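Local coordinates for ankyrin repeat domain-containing protein EMB506, chloroplastic (Arabidopsis thaliana, PDB 6JD6), which takes part in the initial differentiation of the proplastid during embryo development and is required for correct development of cotyledon and leaf margins, at residues Thr118-Met123 with His150-Gly155; Lys143-Ala148 with Gln174-Ala179; Ile154-Ala159 with Val188-Thr193; His163-Gly168 with Lys195-Tyr200; Thr213-Ala218 with Ile229-Gly234. All coordinates share one frame; numbering follows the deposited sequence.

Contact 1 (Thr118-Met123 with His150-Gly155); sequences TLALSM and HKAIIG
Ala120 and Leu121 meet Lys151, Ala152 and Gly155 where the first helices of two successive ankyrin repeats, ANK 1 and ANK 2, lie next to each other. The tight part is made by a single branch. Leu121 carries CG anti to its carbonyl carbon (chi1 -67°), and its CD2 reaches the last turn of helix 148-154, 3.5 Å from Lys151 O. The same methyl sits 3.7 Å from Gly155 CA; a CB on this residue would collide with it, and the glycine lets the methyl rest directly on the backbone. Lys151 O, which accepts from Gly155 N in the helix, is packed against by the methyl. Elsewhere the fit is looser. Ala120 and Ala152, whose backbones come nearest each other, touch through CB and CB at 4.3 Å, and Met128 and Val160 of the second helices cover Ala120. No hydrogen bond joins the two segments. Toward the partly exposed side runs the chain of Lys151, whose NZ bonds Gln117 OE1, while the other protein of the assembly packs on Leu121 and bonds Thr118 and Ser122. There Leu121 CD1 lies 4.2 Å from Lys151 CD.

Contact 2 (Lys143-Ala148 with Gln174-Ala179); sequences KDNQTA and QDRDGA. With SO4 (sulfate ion), chain K.
In the loops that project from an ankyrin stack ahead of each repeat's first helix, Asp144, Asn145 and Gln146 lie against Asp175 and Arg176 of the loop leading into the next repeat. Gln146 and Asp175 run side by side and point the same way. NE2 of Gln146 gives an almost straight bond to Asp175 OD2 (3.0 Å, 168° at the hydrogen), using the anti side of the carboxylate, and the acceptor lies close to the amide plane. Tyr184 OH is a second partner of that oxygen, and Gln146 NE2 also makes a weak bond to a sulfate oxygen. The other oxygen, Asp175 OD1, holds its own loop: Asp177 N (2.9 Å) closes an Asx turn and Ala179 N (3.0 Å) approaches from the opposite face of the carboxylate. Asp175 CG lies between the backbone N and the carbonyl carbon (chi1 68°), and the carboxylate beyond it serves both loops, one oxygen to each.

The backbones join through Arg176 N, which bonds Asp144 O at 3.0 Å. Farther out, Arg176 NH1 makes a weak hydrogen bond, part of a salt bridge, to Asp144 OD1 (3.3 Å), the oxygen lying at the guanidinium edge. A water donates to both Asn145 O (2.7 Å) and Gln174 O. Asp142 OD1 receives Asp144 N and Gln146 N, just as Asp175 OD1 receives Asp177 N and Ala179 N one repeat later, and this recurring aspartate, followed at Gly178 by the glycine that closes a type I turn, is typical of ankyrin-repeat hairpin loops.

Contact 3 (Ile154-Ala159 with Val188-Thr193); sequences IGKKEA and VGALQT
Glu158 OE1 is gripped by three donors. Thr193 OG1 gives it the shortest bond, 2.7 Å, on the anti side of the carboxylate and 22° out of its plane; a water that also accepts from Gln192 N adds a second, and Thr193 N a weak third at 3.3 Å. The side chain, extended beyond CG, reaches across to the start of helix 191-199 and sets OE1 3.3 Å from Ala190 CB. A second water donates to Glu158 O and to Thr193 OG1 (3.1 Å), so the hydroxyl both gives and receives. An alanine in place of Glu158 would probably leave Thr193 OG1 without its carboxylate acceptor and take away one neighbour of the Ala190 methyl. Nearby, Lys156 and Val188 slide past each other in opposite directions: Lys156 CD lies 3.6 Å from Val188 O, and Val188 CG1 lies 3.7 Å from Ile154 O. This joins the turns after helices 148-154 and 181-187 of adjacent ankyrin repeats, each helix ending in a Schellman motif. Ile154 rests on Tyr184 of helix 181-187, Thr193 packs on Ala185 of the same helix, and Leu191 passes the stacking on to Ile226 and Ile229 of helix 224-232.

Contact 4 (His163-Gly168 with Lys195-Tyr200); sequences HLLRKG and KLLFKY. With SO4 (sulfate ion), chain I.
Leu165 packs from helix 158-166 against Leu196, Leu197 and Tyr200 of the next ankyrin repeat. Its CB, at the root, meets the phenol, 3.7 Å from Tyr200 CZ. With CG anti to the carbonyl carbon (chi1 -70°), the chain carries on toward helix 191-199. At the tip, CD1 has three neighbours: it reaches Tyr200 CE2 at 3.9 Å, meets Leu196 CD2 tip to tip at 3.8 Å, and lies 4.1 Å from Leu197 CD2. Tyr200 crosses Leu165 obliquely, its CZ and CE2 both meeting CB of the leucine and CE2 also CD1, and its OH extends to Arg166 CG. An alanine in place of Tyr200 would probably open a gap beside Leu165 and leave CB and CD1 of that leucine without the ring that covers them.

Arg166 marks the change from apolar packing to the exposed surface. Its NE bonds a sulfate oxygen, O2, at 3.1 Å, and its NH2 bonds O4, which His163 ND1 also reaches at 2.9 Å. His163 NE2 is held by Asp129 OD1, and these partners on both nitrogens are consistent with a charged imidazole. Helix 158-166 is flanked by helix 125-133, where Leu164 packs on Met128, and by helix 191-199, whose Phe198 leans on Ile229 and Leu230 of helix 224-232.

Contact 5 (Thr213-Ala218 with Ile229-Gly234); sequences TPLHIA and ILLTNG
Pro214, Leu215 and Ala218 meet Leu230 and Leu231 inside one ankyrin repeat, ANK 4, while the imidazole of His216 stands away from this interface with Thr213 at its edge. Thr213 CA lies in the ring plane, and Thr213 N, also in that plane, gives ND1 of His216 a nearly straight bond (3.0 Å, 169° at the hydrogen). The ring of Trp212 also meets it, the planes turned by about 45°, and NE2 reaches Lys245 O in the following loop, which is consistent with a proton on NE2 and ND1 acting as acceptor. This is the Thr-Pro-Leu-His signature of ankyrin repeats: a weak bond from His216 N to Thr213 OG1 completes a capping box at the start of helix 214-220.

The two helices of the helix-turn-helix are joined mainly by aliphatic side chains, with no hydrogen bond between the segments. Leu230, with CG anti to its carbonyl carbon (chi1 -76°), lays CD1 on helix 214-220, where it touches Pro214 O at 3.6 Å, Ala218 CB at 3.7 Å and Pro214 CB at 4.0 Å. Every residue in touch here is buried; the preceding repeat contributes Ile182 against Pro214, Val186 against Ala218 and Phe198 against Leu230. Leu215 and Leu231 cross at about a right angle through both branches of Leu215: its CD2 meets Leu231 CD2 at 3.9 Å, and its CD1 comes to 4.2 Å from Leu231 CG.

How the contacts relate
Contacts 1 to 4 stack neighbouring ankyrin repeats: contact 1 joins ANK 1 to ANK 2, contacts 3 and 4 join ANK 2 to ANK 3, and contact 2 joins the loops at the start of these two repeats. The centres of contacts 2 and 4 lie 18 Å apart, those of contacts 3 and 4 12 Å. Contacts 1 and 3 share Ile154 and Gly155, and Ile154 CD1 packs 3.5 Å from Gln146 NE2, tying both to contact 2. Contact 5 lies within ANK 4, its centre 23 Å from that of contact 1; Phe198 CZ of contact 4 touches Leu230 CD2 there at 3.9 Å. The sulfates at contacts 2 and 4 probably come from the crystallisation liquor.

Contact 1 (Thr118-Met123 with His150-Gly155)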
# COMPACT_ATOMS: atom_id res chain seq x y z
N THR A 118 7.55 5.31 3.12
CA THR A 118 8.38 4.11 3.20
C THR A 118 8.56 3.66 4.65
O THR A 118 8.44 2.47 4.95
CB THR A 118 9.76 4.35 2.55
OG1 THR A 118 9.60 4.60 1.15
CG2 THR A 118 10.65 3.13 2.74
N LEU A 119 8.83 4.61 5.54
CA LEU A 119 9.00 4.29 6.95
C LEU A 119 7.70 3.75 7.54
O LEU A 119 7.72 2.84 8.37
CB LEU A 119 9.49 5.52 7.72
CG LEU A 119 10.91 6.00 7.40
CD1 LEU A 119 11.20 7.32 8.10
CD2 LEU A 119 11.96 4.94 7.76
N ALA A 120 6.58 4.30 7.10
CA ALA A 120 5.27 3.81 7.53
C ALA A 120 5.07 2.35 7.11
O ALA A 120 4.67 1.52 7.92
CB ALA A 120 4.16 4.68 6.97
N LEU A 121 5.35 2.05 5.85
CA LEU A 121 5.13 0.70 5.34
C LEU A 121 6.14 -0.30 5.91
O LEU A 121 5.89 -1.51 5.93
CB LEU A 121 5.15 0.69 3.81
CG LEU A 121 4.00 1.41 3.10
CD1 LEU A 121 4.20 1.42 1.60
CD2 LEU A 121 2.63 0.80 3.45
N SER A 122 7.29 0.19 6.38
CA SER A 122 8.29 -0.66 7.00
C SER A 122 8.22 -0.62 8.53
O SER A 122 9.13 -1.10 9.21
CB SER A 122 9.70 -0.30 6.53
OG SER A 122 9.90 -0.69 5.18
N MET A 123 7.14 -0.04 9.05
CA MET A 123 6.86 -0.04 10.48
C MET A 123 7.92 0.70 11.30
O MET A 123 8.29 0.25 12.39
CB MET A 123 6.73 -1.47 11.00
CG MET A 123 5.64 -2.29 10.34
SD MET A 123 4.01 -1.79 10.90
CE MET A 123 4.31 -1.58 12.66
N HIS A 150 -2.58 7.98 4.14
CA HIS A 150 -3.14 7.27 2.99
C HIS A 150 -2.37 5.98 2.73
O HIS A 150 -2.96 4.90 2.60
CB HIS A 150 -3.07 8.12 1.72
CG HIS A 150 -4.10 9.21 1.65
ND1 HIS A 150 -3.77 10.54 1.71
CD2 HIS A 150 -5.44 9.16 1.46
CE1 HIS A 150 -4.87 11.27 1.59
NE2 HIS A 150 -5.90 10.45 1.44
N LYS A 151 -1.05 6.10 2.66
CA LYS A 151 -0.19 4.96 2.33
C LYS A 151 -0.20 3.89 3.41
O LYS A 151 -0.23 2.70 3.10
CB LYS A 151 1.24 5.41 2.07
CG LYS A 151 1.57 5.48 0.61
CD LYS A 151 1.37 4.12 -0.05
CE LYS A 151 1.27 4.30 -1.55
NZ LYS A 151 2.44 5.06 -2.06
N ALA A 152 -0.16 4.33 4.66
CA ALA A 152 -0.19 3.41 5.79
C ALA A 152 -1.47 2.58 5.78
O ALA A 152 -1.48 1.42 6.19
CB ALA A 152 -0.07 4.18 7.10
N ILE A 153 -2.56 3.20 5.32
CA ILE A 153 -3.85 2.51 5.25
C ILE A 153 -3.87 1.56 4.06
O ILE A 153 -4.31 0.42 4.19
CB ILE A 153 -5.00 3.53 5.17
CG1 ILE A 153 -5.11 4.28 6.49
CG2 ILE A 153 -6.31 2.83 4.86
CD1 ILE A 153 -6.12 5.40 6.48
N ILE A 154 -3.38 2.02 2.92
CA ILE A 154 -3.24 1.19 1.73
C ILE A 154 -2.39 -0.06 2.02
O ILE A 154 -2.61 -1.12 1.44
CB ILE A 154 -2.64 2.00 0.57
CG1 ILE A 154 -3.63 3.07 0.10
CG2 ILE A 154 -2.24 1.10 -0.60
CD1 ILE A 154 -3.05 4.05 -0.90
N GLY A 155 -1.44 0.08 2.94
CA GLY A 155 -0.61 -1.04 3.35
C GLY A 155 -1.18 -1.78 4.54
O GLY A 155 -0.63 -2.79 4.99

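Contact 2 (Lys143-Ala148 with Gln174-Ala179)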
# COMPACT_ATOMS: atom_id res chain seq x y z
N LYS A 143 3.16 12.92 -5.29
CA LYS A 143 2.73 13.26 -6.64
C LYS A 143 1.25 12.95 -6.88
O LYS A 143 0.64 13.48 -7.81
CB LYS A 143 3.57 12.50 -7.66
CG LYS A 143 3.47 10.99 -7.49
CD LYS A 143 4.43 10.26 -8.41
CE LYS A 143 4.04 8.80 -8.56
NZ LYS A 143 3.99 8.11 -7.25
N ASP A 144 0.69 12.07 -6.05
CA ASP A 144 -0.72 11.69 -6.15
C ASP A 144 -1.53 12.28 -5.00
O ASP A 144 -2.61 11.78 -4.67
CB ASP A 144 -0.85 10.17 -6.15
CG ASP A 144 -0.28 9.53 -7.41
OD1 ASP A 144 -0.37 10.16 -8.48
OD2 ASP A 144 0.25 8.41 -7.32
N ASN A 145 -0.99 13.34 -4.40
CA ASN A 145 -1.62 14.02 -3.27
C ASN A 145 -1.95 13.09 -2.10
O ASN A 145 -2.91 13.32 -1.37
CB ASN A 145 -2.87 14.79 -3.72
CG ASN A 145 -2.58 15.73 -4.87
OD1 ASN A 145 -3.37 15.84 -5.81
ND2 ASN A 145 -1.45 16.43 -4.80
N GLN A 146 -1.15 12.04 -1.94
CA GLN A 146 -1.32 11.12 -0.82
C GLN A 146 -0.36 11.45 0.31
O GLN A 146 0.80 11.81 0.08
CB GLN A 146 -1.09 9.67 -1.27
CG GLN A 146 -2.15 9.13 -2.22
CD GLN A 146 -1.98 7.65 -2.50
OE1 GLN A 146 -0.87 7.11 -2.41
NE2 GLN A 146 -3.07 6.98 -2.83
N THR A 147 -0.84 11.32 1.54
CA THR A 147 0.00 11.52 2.71
C THR A 147 0.46 10.16 3.22
O THR A 147 0.06 9.12 2.70
CB THR A 147 -0.76 12.23 3.84
OG1 THR A 147 -1.77 11.36 4.35
CG2 THR A 147 -1.40 13.51 3.33
N ALA A 148 1.29 10.18 4.26
CA ALA A 148 1.74 8.95 4.90
C ALA A 148 0.55 8.16 5.45
O ALA A 148 0.59 6.93 5.47
CB ALA A 148 2.72 9.27 6.01
N GLN A 174 -8.58 14.19 0.79
CA GLN A 174 -8.77 13.39 -0.41
C GLN A 174 -7.54 13.49 -1.30
O GLN A 174 -6.99 14.58 -1.48
CB GLN A 174 -10.01 13.87 -1.18
CG GLN A 174 -11.33 13.43 -0.57
CD GLN A 174 -12.50 14.13 -1.20
OE1 GLN A 174 -12.81 15.26 -0.85
NE2 GLN A 174 -13.15 13.47 -2.16
N ASP A 175 -7.11 12.36 -1.85
CA ASP A 175 -5.96 12.39 -2.74
C ASP A 175 -6.34 12.80 -4.16
O ASP A 175 -7.45 13.29 -4.40
CB ASP A 175 -5.16 11.07 -2.70
CG ASP A 175 -5.92 9.88 -3.30
OD1 ASP A 175 -6.94 10.05 -3.99
OD2 ASP A 175 -5.45 8.74 -3.08
N ARG A 176 -5.42 12.58 -5.09
CA ARG A 176 -5.58 13.00 -6.48
C ARG A 176 -6.81 12.38 -7.13
O ARG A 176 -7.44 12.99 -8.00
CB ARG A 176 -4.32 12.59 -7.27
CG ARG A 176 -4.38 12.90 -8.75
CD ARG A 176 -3.22 12.26 -9.48
NE ARG A 176 -3.27 12.57 -10.91
CZ ARG A 176 -2.33 12.24 -11.78
NH1 ARG A 176 -1.24 11.59 -11.37
NH2 ARG A 176 -2.47 12.56 -13.06
N ASP A 177 -7.15 11.17 -6.71
CA ASP A 177 -8.30 10.46 -7.26
C ASP A 177 -9.58 10.75 -6.47
O ASP A 177 -10.63 10.16 -6.72
CB ASP A 177 -8.02 8.95 -7.28
CG ASP A 177 -6.78 8.59 -8.10
OD1 ASP A 177 -6.62 9.13 -9.23
OD2 ASP A 177 -5.95 7.78 -7.62
N GLY A 178 -9.49 11.67 -5.51
CA GLY A 178 -10.63 12.02 -4.68
C GLY A 178 -10.86 11.01 -3.57
O GLY A 178 -11.91 11.00 -2.93
N ALA A 179 -9.87 10.15 -3.34
CA ALA A 179 -10.00 9.09 -2.34
C ALA A 179 -9.50 9.53 -0.97
O ALA A 179 -8.39 10.06 -0.83
CB ALA A 179 -9.27 7.84 -2.80
S SO4 K . -3.41 3.74 -5.49
O1 SO4 K . -4.66 3.08 -5.13
O2 SO4 K . -3.38 5.08 -4.92
O3 SO4 K . -2.28 2.97 -4.96
O4 SO4 K . -3.31 3.83 -6.95
O HOH W 1 -4.43 15.04 -0.02
O HOH W 2 -6.22 15.96 -3.96

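Contact 3 (Ile154-Ala159 with Val188-Thr193)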
# COMPACT_ATOMS: atom_id res chain seq x y z
N ILE A 154 -3.38 2.02 2.92
CA ILE A 154 -3.24 1.19 1.73
C ILE A 154 -2.39 -0.06 2.02
O ILE A 154 -2.61 -1.12 1.44
CB ILE A 154 -2.64 2.00 0.57
CG1 ILE A 154 -3.63 3.07 0.10
CG2 ILE A 154 -2.24 1.10 -0.60
CD1 ILE A 154 -3.05 4.05 -0.90
N GLY A 155 -1.44 0.08 2.94
CA GLY A 155 -0.61 -1.04 3.35
C GLY A 155 -1.18 -1.78 4.54
O GLY A 155 -0.63 -2.79 4.99
N LYS A 156 -2.31 -1.29 5.06
CA LYS A 156 -2.97 -1.89 6.22
C LYS A 156 -2.00 -2.06 7.40
O LYS A 156 -1.94 -3.11 8.05
CB LYS A 156 -3.64 -3.22 5.85
CG LYS A 156 -4.71 -3.69 6.83
CD LYS A 156 -5.46 -4.90 6.29
CE LYS A 156 -6.44 -5.46 7.31
NZ LYS A 156 -5.73 -6.00 8.50
N LYS A 157 -1.23 -1.01 7.67
CA LYS A 157 -0.30 -0.97 8.79
C LYS A 157 -0.98 -0.31 9.98
O LYS A 157 -0.75 0.86 10.27
CB LYS A 157 0.95 -0.18 8.39
CG LYS A 157 2.15 -1.04 8.02
CD LYS A 157 2.00 -1.82 6.73
CE LYS A 157 3.08 -2.90 6.67
NZ LYS A 157 3.51 -3.32 5.30
N GLU A 158 -1.81 -1.08 10.69
CA GLU A 158 -2.77 -0.49 11.62
C GLU A 158 -2.17 0.20 12.85
O GLU A 158 -2.72 1.19 13.33
CB GLU A 158 -3.86 -1.51 11.99
CG GLU A 158 -4.70 -1.91 10.78
CD GLU A 158 -5.99 -2.64 11.15
OE1 GLU A 158 -7.07 -2.16 10.76
OE2 GLU A 158 -5.91 -3.69 11.81
N ALA A 159 -1.04 -0.29 13.34
CA ALA A 159 -0.37 0.36 14.48
C ALA A 159 0.23 1.70 14.07
O ALA A 159 0.26 2.65 14.87
CB ALA A 159 0.70 -0.55 15.06
N VAL A 188 -9.12 -2.19 1.75
CA VAL A 188 -8.23 -3.23 2.28
C VAL A 188 -8.89 -4.03 3.40
O VAL A 188 -8.25 -4.87 4.03
CB VAL A 188 -6.86 -2.65 2.75
CG1 VAL A 188 -6.21 -1.86 1.62
CG2 VAL A 188 -7.02 -1.77 3.98
N GLY A 189 -10.17 -3.76 3.64
CA GLY A 189 -10.94 -4.48 4.64
C GLY A 189 -10.44 -4.34 6.07
O GLY A 189 -10.51 -5.29 6.86
N ALA A 190 -9.93 -3.16 6.41
CA ALA A 190 -9.42 -2.92 7.76
C ALA A 190 -10.53 -2.43 8.70
O ALA A 190 -10.67 -1.23 8.92
CB ALA A 190 -8.28 -1.92 7.72
N LEU A 191 -11.30 -3.37 9.24
CA LEU A 191 -12.44 -3.05 10.09
C LEU A 191 -12.08 -2.17 11.30
O LEU A 191 -12.82 -1.25 11.65
CB LEU A 191 -13.15 -4.33 10.55
CG LEU A 191 -14.35 -4.19 11.49
CD1 LEU A 191 -15.47 -3.38 10.86
CD2 LEU A 191 -14.86 -5.56 11.92
N GLN A 192 -10.96 -2.46 11.95
CA GLN A 192 -10.57 -1.71 13.14
C GLN A 192 -10.17 -0.28 12.79
O GLN A 192 -10.43 0.65 13.55
CB GLN A 192 -9.44 -2.41 13.90
CG GLN A 192 -9.84 -3.77 14.47
CD GLN A 192 -11.07 -3.69 15.36
OE1 GLN A 192 -12.10 -4.31 15.08
NE2 GLN A 192 -10.97 -2.93 16.45
N THR A 193 -9.55 -0.11 11.63
CA THR A 193 -9.20 1.21 11.13
C THR A 193 -10.46 2.01 10.78
O THR A 193 -10.55 3.21 11.05
CB THR A 193 -8.26 1.12 9.91
OG1 THR A 193 -7.04 0.49 10.31
CG2 THR A 193 -7.95 2.50 9.34
O HOH W 3 -8.90 -4.48 11.32
O HOH W 4 -5.69 1.46 12.95

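Contact 4 (His163-Gly168 with Lys195-Tyr200)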
# COMPACT_ATOMS: atom_id res chain seq x y z
N HIS A 163 -1.07 5.54 15.26
CA HIS A 163 -0.04 6.45 15.73
C HIS A 163 -0.13 7.80 15.03
O HIS A 163 -0.11 8.85 15.68
CB HIS A 163 1.36 5.86 15.51
CG HIS A 163 2.47 6.79 15.87
ND1 HIS A 163 2.95 6.92 17.16
CD2 HIS A 163 3.20 7.65 15.12
CE1 HIS A 163 3.92 7.82 17.18
NE2 HIS A 163 4.09 8.28 15.95
N LEU A 164 -0.24 7.77 13.71
CA LEU A 164 -0.37 8.98 12.89
C LEU A 164 -1.59 9.80 13.29
O LEU A 164 -1.51 11.02 13.40
CB LEU A 164 -0.45 8.62 11.41
CG LEU A 164 0.86 8.16 10.74
CD1 LEU A 164 0.59 7.65 9.33
CD2 LEU A 164 1.85 9.31 10.71
N LEU A 165 -2.72 9.13 13.49
CA LEU A 165 -3.95 9.81 13.89
C LEU A 165 -3.81 10.47 15.25
O LEU A 165 -4.29 11.59 15.45
CB LEU A 165 -5.13 8.83 13.89
CG LEU A 165 -5.59 8.36 12.51
CD1 LEU A 165 -6.63 7.26 12.61
CD2 LEU A 165 -6.13 9.53 11.71
N ARG A 166 -3.15 9.79 16.18
CA ARG A 166 -2.93 10.36 17.51
C ARG A 166 -2.01 11.57 17.42
O ARG A 166 -2.12 12.50 18.21
CB ARG A 166 -2.37 9.32 18.48
CG ARG A 166 -3.40 8.32 18.98
CD ARG A 166 -2.85 7.47 20.12
NE ARG A 166 -1.67 6.71 19.73
CZ ARG A 166 -1.70 5.52 19.14
NH1 ARG A 166 -2.87 4.95 18.87
NH2 ARG A 166 -0.57 4.91 18.82
N LYS A 167 -1.10 11.55 16.45
CA LYS A 167 -0.18 12.67 16.24
C LYS A 167 -0.79 13.83 15.44
O LYS A 167 -0.14 14.85 15.23
CB LYS A 167 1.12 12.20 15.58
CG LYS A 167 2.23 11.97 16.58
CD LYS A 167 3.60 12.03 15.94
CE LYS A 167 4.66 12.31 16.99
NZ LYS A 167 4.50 11.42 18.17
N GLY A 168 -2.04 13.67 15.01
CA GLY A 168 -2.75 14.76 14.36
C GLY A 168 -2.76 14.72 12.84
O GLY A 168 -3.08 15.73 12.20
N LYS A 195 -13.46 1.62 12.18
CA LYS A 195 -14.02 2.02 13.47
C LYS A 195 -13.26 3.18 14.08
O LYS A 195 -13.85 4.08 14.69
CB LYS A 195 -14.01 0.84 14.45
CG LYS A 195 -14.95 -0.30 14.10
CD LYS A 195 -14.83 -1.43 15.11
CE LYS A 195 -15.80 -2.55 14.82
NZ LYS A 195 -15.68 -3.66 15.80
N LEU A 196 -11.94 3.17 13.95
CA LEU A 196 -11.11 4.24 14.48
C LEU A 196 -11.36 5.56 13.76
O LEU A 196 -11.39 6.62 14.39
CB LEU A 196 -9.63 3.86 14.40
CG LEU A 196 -8.64 4.85 15.01
CD1 LEU A 196 -9.01 5.18 16.45
CD2 LEU A 196 -7.23 4.29 14.94
N LEU A 197 -11.54 5.50 12.44
CA LEU A 197 -11.81 6.71 11.65
C LEU A 197 -13.15 7.35 12.03
O LEU A 197 -13.30 8.57 11.97
CB LEU A 197 -11.75 6.42 10.15
CG LEU A 197 -10.35 6.15 9.57
CD1 LEU A 197 -10.43 5.68 8.12
CD2 LEU A 197 -9.46 7.39 9.67
N PHE A 198 -14.13 6.52 12.41
CA PHE A 198 -15.41 7.04 12.89
C PHE A 198 -15.20 7.94 14.10
O PHE A 198 -15.90 8.94 14.27
CB PHE A 198 -16.35 5.90 13.28
CG PHE A 198 -16.85 5.09 12.11
CD1 PHE A 198 -16.78 5.59 10.82
CD2 PHE A 198 -17.40 3.83 12.31
CE1 PHE A 198 -17.25 4.85 9.76
CE2 PHE A 198 -17.87 3.09 11.25
CZ PHE A 198 -17.79 3.60 9.97
N LYS A 199 -14.24 7.57 14.94
CA LYS A 199 -13.97 8.33 16.16
C LYS A 199 -13.35 9.69 15.86
O LYS A 199 -13.39 10.59 16.70
CB LYS A 199 -13.08 7.52 17.11
CG LYS A 199 -13.77 6.26 17.62
CD LYS A 199 -12.96 5.55 18.69
CE LYS A 199 -13.76 4.42 19.31
NZ LYS A 199 -13.14 3.90 20.56
N TYR A 200 -12.79 9.84 14.67
CA TYR A 200 -12.26 11.13 14.23
C TYR A 200 -13.28 11.87 13.37
O TYR A 200 -12.97 12.88 12.74
CB TYR A 200 -10.94 10.94 13.48
CG TYR A 200 -9.81 10.59 14.42
CD1 TYR A 200 -9.03 11.58 15.00
CD2 TYR A 200 -9.53 9.27 14.75
CE1 TYR A 200 -8.00 11.27 15.87
CE2 TYR A 200 -8.50 8.95 15.62
CZ TYR A 200 -7.75 9.96 16.18
OH TYR A 200 -6.72 9.65 17.05
S SO4 I . 2.26 6.74 20.57
O1 SO4 I . 1.82 6.31 21.89
O2 SO4 I . 1.29 7.68 20.01
O3 SO4 I . 3.56 7.39 20.68
O4 SO4 I . 2.37 5.58 19.69

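Contact 5 (Thr213-Ala218 with Ile229-Gly234)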
# COMPACT_ATOMS: atom_id res chain seq x y z
N THR A 213 -18.47 6.02 -3.14
CA THR A 213 -18.38 6.23 -1.70
C THR A 213 -17.80 4.99 -1.02
O THR A 213 -17.67 3.94 -1.65
CB THR A 213 -19.78 6.53 -1.10
OG1 THR A 213 -20.60 5.36 -1.21
CG2 THR A 213 -20.45 7.69 -1.83
N PRO A 214 -17.44 5.09 0.28
CA PRO A 214 -16.99 3.89 0.99
C PRO A 214 -18.01 2.74 0.96
O PRO A 214 -17.60 1.58 0.92
CB PRO A 214 -16.79 4.39 2.42
CG PRO A 214 -16.42 5.82 2.25
CD PRO A 214 -17.24 6.31 1.08
N LEU A 215 -19.30 3.06 0.99
CA LEU A 215 -20.34 2.03 0.91
C LEU A 215 -20.25 1.24 -0.39
O LEU A 215 -20.40 0.02 -0.39
CB LEU A 215 -21.74 2.64 1.06
CG LEU A 215 -22.88 1.62 1.14
CD1 LEU A 215 -22.68 0.69 2.34
CD2 LEU A 215 -24.25 2.31 1.23
N HIS A 216 -20.00 1.94 -1.50
CA HIS A 216 -19.80 1.29 -2.80
C HIS A 216 -18.63 0.30 -2.75
O HIS A 216 -18.76 -0.85 -3.20
CB HIS A 216 -19.53 2.34 -3.90
CG HIS A 216 -20.74 3.13 -4.30
ND1 HIS A 216 -20.90 4.46 -3.98
CD2 HIS A 216 -21.85 2.78 -4.99
CE1 HIS A 216 -22.05 4.90 -4.46
NE2 HIS A 216 -22.65 3.90 -5.07
N ILE A 217 -17.50 0.74 -2.21
CA ILE A 217 -16.33 -0.12 -2.12
C ILE A 217 -16.55 -1.30 -1.17
O ILE A 217 -16.11 -2.41 -1.44
CB ILE A 217 -15.09 0.68 -1.65
CG1 ILE A 217 -14.86 1.90 -2.55
CG2 ILE A 217 -13.85 -0.21 -1.65
CD1 ILE A 217 -13.70 2.77 -2.10
N ALA A 218 -17.25 -1.05 -0.06
CA ALA A 218 -17.55 -2.11 0.91
C ALA A 218 -18.33 -3.24 0.26
O ALA A 218 -17.99 -4.42 0.39
CB ALA A 218 -18.31 -1.54 2.10
N ILE A 229 -21.46 -1.85 9.20
CA ILE A 229 -21.00 -0.82 10.12
C ILE A 229 -21.02 0.58 9.49
O ILE A 229 -21.23 1.57 10.19
CB ILE A 229 -19.63 -1.17 10.76
CG1 ILE A 229 -19.54 -0.55 12.15
CG2 ILE A 229 -18.48 -0.73 9.87
CD1 ILE A 229 -18.29 -0.94 12.89
N LEU A 230 -20.82 0.65 8.18
CA LEU A 230 -20.96 1.92 7.47
C LEU A 230 -22.41 2.41 7.54
O LEU A 230 -22.66 3.58 7.81
CB LEU A 230 -20.51 1.78 6.01
CG LEU A 230 -18.99 1.74 5.79
CD1 LEU A 230 -18.66 1.36 4.34
CD2 LEU A 230 -18.37 3.08 6.15
N LEU A 231 -23.36 1.51 7.29
CA LEU A 231 -24.78 1.84 7.34
C LEU A 231 -25.23 2.26 8.74
O LEU A 231 -26.08 3.13 8.90
CB LEU A 231 -25.62 0.65 6.85
CG LEU A 231 -25.52 0.31 5.36
CD1 LEU A 231 -26.11 -1.07 5.09
CD2 LEU A 231 -26.22 1.37 4.52
N THR A 232 -24.65 1.62 9.75
CA THR A 232 -24.95 1.94 11.15
C THR A 232 -24.39 3.32 11.50
O THR A 232 -24.88 3.98 12.42
CB THR A 232 -24.35 0.87 12.09
OG1 THR A 232 -24.97 -0.39 11.85
CG2 THR A 232 -24.55 1.24 13.55
N ASN A 233 -23.37 3.75 10.77
CA ASN A 233 -22.74 5.04 11.05
C ASN A 233 -23.05 6.11 10.00
O ASN A 233 -22.25 7.03 9.79
CB ASN A 233 -21.23 4.87 11.23
CG ASN A 233 -20.88 4.28 12.59
OD1 ASN A 233 -20.88 3.06 12.77
ND2 ASN A 233 -20.60 5.15 13.55
N GLY A 234 -24.20 5.99 9.35
CA GLY A 234 -24.72 7.06 8.53
C GLY A 234 -24.36 7.03 7.05
O GLY A 234 -24.51 8.05 6.37